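PDB 5NTH: putative aminopeptidase, which probably acts as a manganese-dependent leucyl aminopeptidase of the M17 family, removing amino acids from the N-termini of peptides. Local coordinates for residues Lys298-Asp303 with Cys357-Ala362. Numbering follows the deposited sequence.
With MN (manganese (II) ion), chain C; MN (manganese (II) ion), chain D; BB2 (actinonin), chain E.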
loop_
_atom_site.group_PDB
_atom_site.type_symbol
_atom_site.label_atom_id
_atom_site.label_comp_id
_atom_site.label_asym_id
_atom_site.label_seq_id
_atom_site.Cartn_x
_atom_site.Cartn_y
_atom_site.Cartn_z
ATOM N N LYS A 298 -9.479 29.254 -7.955
ATOM C CA LYS A 298 -9.911 27.889 -8.202
ATOM C C LYS A 298 -11.249 27.673 -7.512
ATOM O O LYS A 298 -11.317 27.660 -6.282
ATOM C CB LYS A 298 -8.846 26.890 -7.698
ATOM C CG LYS A 298 -9.194 25.396 -7.793
ATOM C CD LYS A 298 -8.018 24.521 -7.359
ATOM C CE LYS A 298 -8.453 23.192 -6.746
ATOM N NZ LYS A 298 -7.485 22.050 -6.828
ATOM N N GLY A 299 -12.303 27.535 -8.316
ATOM C CA GLY A 299 -13.637 27.169 -7.845
ATOM C C GLY A 299 -14.008 25.708 -8.120
ATOM O O GLY A 299 -15.067 25.416 -8.704
ATOM N N ILE A 300 -13.165 24.773 -7.696
ATOM C CA ILE A 300 -13.506 23.362 -7.840
ATOM C C ILE A 300 -14.407 23.023 -6.666
ATOM O O ILE A 300 -13.950 22.916 -5.523
ATOM C CB ILE A 300 -12.260 22.468 -7.951
ATOM C CG1 ILE A 300 -11.541 22.736 -9.281
ATOM C CG2 ILE A 300 -12.602 20.997 -7.819
ATOM C CD1 ILE A 300 -12.321 22.436 -10.552
ATOM N N VAL A 301 -15.702 22.907 -6.959
ATOM C CA VAL A 301 -16.714 22.756 -5.904
ATOM C C VAL A 301 -16.637 21.404 -5.208
ATOM O O VAL A 301 -16.950 21.279 -4.014
ATOM C CB VAL A 301 -18.142 23.012 -6.401
ATOM C CG1 VAL A 301 -18.263 24.471 -6.823
ATOM C CG2 VAL A 301 -18.564 22.027 -7.496
ATOM N N TYR A 302 -16.213 20.400 -5.968
ATOM C CA TYR A 302 -15.798 19.159 -5.386
ATOM C C TYR A 302 -14.744 18.503 -6.244
ATOM O O TYR A 302 -14.892 18.434 -7.469
ATOM C CB TYR A 302 -16.996 18.252 -5.235
ATOM C CG TYR A 302 -16.702 17.096 -4.355
ATOM C CD1 TYR A 302 -16.392 17.282 -3.018
ATOM C CD2 TYR A 302 -16.709 15.813 -4.852
ATOM C CE1 TYR A 302 -16.115 16.204 -2.189
ATOM C CE2 TYR A 302 -16.440 14.735 -4.036
ATOM C CZ TYR A 302 -16.129 14.931 -2.714
ATOM O OH TYR A 302 -15.878 13.849 -1.910
ATOM N N ASP A 303 -13.678 18.033 -5.597
ATOM C CA ASP A 303 -12.594 17.342 -6.293
ATOM C C ASP A 303 -12.577 15.893 -5.893
ATOM O O ASP A 303 -12.002 15.536 -4.867
ATOM C CB ASP A 303 -11.220 17.979 -6.007
ATOM C CG ASP A 303 -10.133 17.415 -6.902
ATOM O OD1 ASP A 303 -10.532 16.712 -7.856
ATOM O OD2 ASP A 303 -8.897 17.661 -6.697
ATOM N N CYS A 357 -13.158 30.285 -11.476
ATOM C CA CYS A 357 -13.027 29.120 -12.343
ATOM C C CYS A 357 -13.831 27.965 -11.799
ATOM O O CYS A 357 -13.301 27.179 -11.035
ATOM C CB CYS A 357 -11.575 28.722 -12.462
ATOM S SG CYS A 357 -10.522 30.083 -12.982
ATOM N N LEU A 358 -15.092 27.852 -12.215
ATOM C CA LEU A 358 -16.047 26.926 -11.592
ATOM C C LEU A 358 -16.177 25.619 -12.316
ATOM O O LEU A 358 -16.315 25.636 -13.530
ATOM C CB LEU A 358 -17.438 27.541 -11.536
ATOM C CG LEU A 358 -17.490 28.883 -10.835
ATOM C CD1 LEU A 358 -18.926 29.337 -10.733
ATOM C CD2 LEU A 358 -16.869 28.799 -9.450
ATOM N N ALA A 359 -16.196 24.519 -11.544
ATOM C CA ALA A 359 -16.308 23.154 -12.064
ATOM C C ALA A 359 -16.274 22.154 -10.937
ATOM O O ALA A 359 -15.642 22.419 -9.921
ATOM C CB ALA A 359 -15.150 22.846 -12.994
ATOM N N GLU A 360 -16.940 21.006 -11.119
ATOM C CA GLU A 360 -16.674 19.823 -10.268
ATOM C C GLU A 360 -15.796 18.892 -11.063
ATOM O O GLU A 360 -16.085 18.637 -12.223
ATOM C CB GLU A 360 -17.930 19.050 -9.829
ATOM C CG GLU A 360 -17.577 17.745 -9.074
ATOM C CD GLU A 360 -18.726 17.028 -8.356
ATOM O OE1 GLU A 360 -19.735 17.686 -8.038
ATOM O OE2 GLU A 360 -18.612 15.795 -8.079
ATOM N N ASN A 361 -14.730 18.402 -10.438
ATOM C CA ASN A 361 -13.936 17.296 -10.987
ATOM C C ASN A 361 -14.555 15.938 -10.596
ATOM O O ASN A 361 -14.308 15.392 -9.504
ATOM C CB ASN A 361 -12.480 17.372 -10.522
ATOM C CG ASN A 361 -11.557 16.517 -11.377
ATOM O OD1 ASN A 361 -11.915 16.117 -12.485
ATOM N ND2 ASN A 361 -10.370 16.236 -10.871
ATOM N N ALA A 362 -15.381 15.422 -11.498
ATOM C CA ALA A 362 -16.202 14.255 -11.233
ATOM C C ALA A 362 -15.665 13.106 -12.054
ATOM O O ALA A 362 -14.927 13.322 -13.015
ATOM C CB ALA A 362 -17.652 14.537 -11.577
HETATM MN MN MN C . -8.225 20.248 -6.378
HETATM MN MN MN D . -7.149 17.581 -7.556
HETATM C C5 BB2 E . -3.841 17.988 -4.786
HETATM C C3 BB2 E . -5.074 18.120 -5.629
HETATM O O4 BB2 E . -5.782 17.156 -5.720
HETATM N N1 BB2 E . -5.398 19.265 -6.213
HETATM O O2 BB2 E . -6.593 19.348 -6.963
HETATM C C6 BB2 E . -2.895 16.979 -5.425
HETATM C C12 BB2 E . -2.032 16.418 -4.341
HETATM O O13 BB2 E . -1.031 17.015 -4.052
HETATM C C7 BB2 E . -2.081 17.671 -6.526
HETATM C C8 BB2 E . -1.027 16.783 -7.179
HETATM C C9 BB2 E . -1.648 15.671 -8.013
HETATM C C10 BB2 E . -1.109 14.309 -7.612
HETATM C C11 BB2 E . 0.315 14.115 -8.103
HETATM N N14 BB2 E . -2.400 15.305 -3.720
HETATM C C15 BB2 E . -1.606 14.748 -2.630
HETATM C C16 BB2 E . -2.499 14.153 -1.516
HETATM C C18 BB2 E . -1.918 12.922 -0.804
HETATM C C17 BB2 E . -2.855 15.237 -0.479
HETATM C C19 BB2 E . -0.546 13.842 -3.208
HETATM O O20 BB2 E . 0.570 14.316 -3.278
HETATM N N21 BB2 E . -0.797 12.582 -3.627
HETATM C C22 BB2 E . 0.269 11.570 -3.630
HETATM C C23 BB2 E . -2.039 11.962 -4.114
HETATM C C24 BB2 E . -1.871 10.449 -3.972
HETATM C C25 BB2 E . -0.438 10.207 -3.539
HETATM C C26 BB2 E . 1.023 11.714 -4.962
HETATM O O27 BB2 E . 1.747 12.950 -5.035
#
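D303 and N361 both carry CG anti to the backbone N (chi1 -170° and -163°), which lays their side chains alongside each other, pointing the same way. N361 ND2 thus reaches the syn side of D303 OD1 at 3.1 Å, somewhat out of the carboxylate plane, with carboxylate and amide planes 27° apart; T387 O also accepts from ND2. The setting is a parallel strand pair with a beta bulge in the catalytic domain's mixed sheet: I300 pairs with A359 but D303 with N361, one residue being added at V301–Y302. Both bulge residues keep a backbone bond: V301 N to A359 O and N361 N to Y302 O, each 3.0 Å. On the face shared with D303, I300 CD1 packs against A359 CB at 3.8 Å. E360 runs beside Y302, its OE2 near the ring edge, while R369 of the second subunit forms a salt bridge with E360 OE1. Segment 298-303 supplies K298 and D303 to the two-manganese site, completed by D321, D388 and E390; N361 is a second-shell partner. K298, an extended chain, binds one manganese through NZ (2.0 Å); actinonin O2 bridges both ions, and D303 OD2 lies 1.9 Å from the other and a longer 2.7 Å from the manganese held by K298.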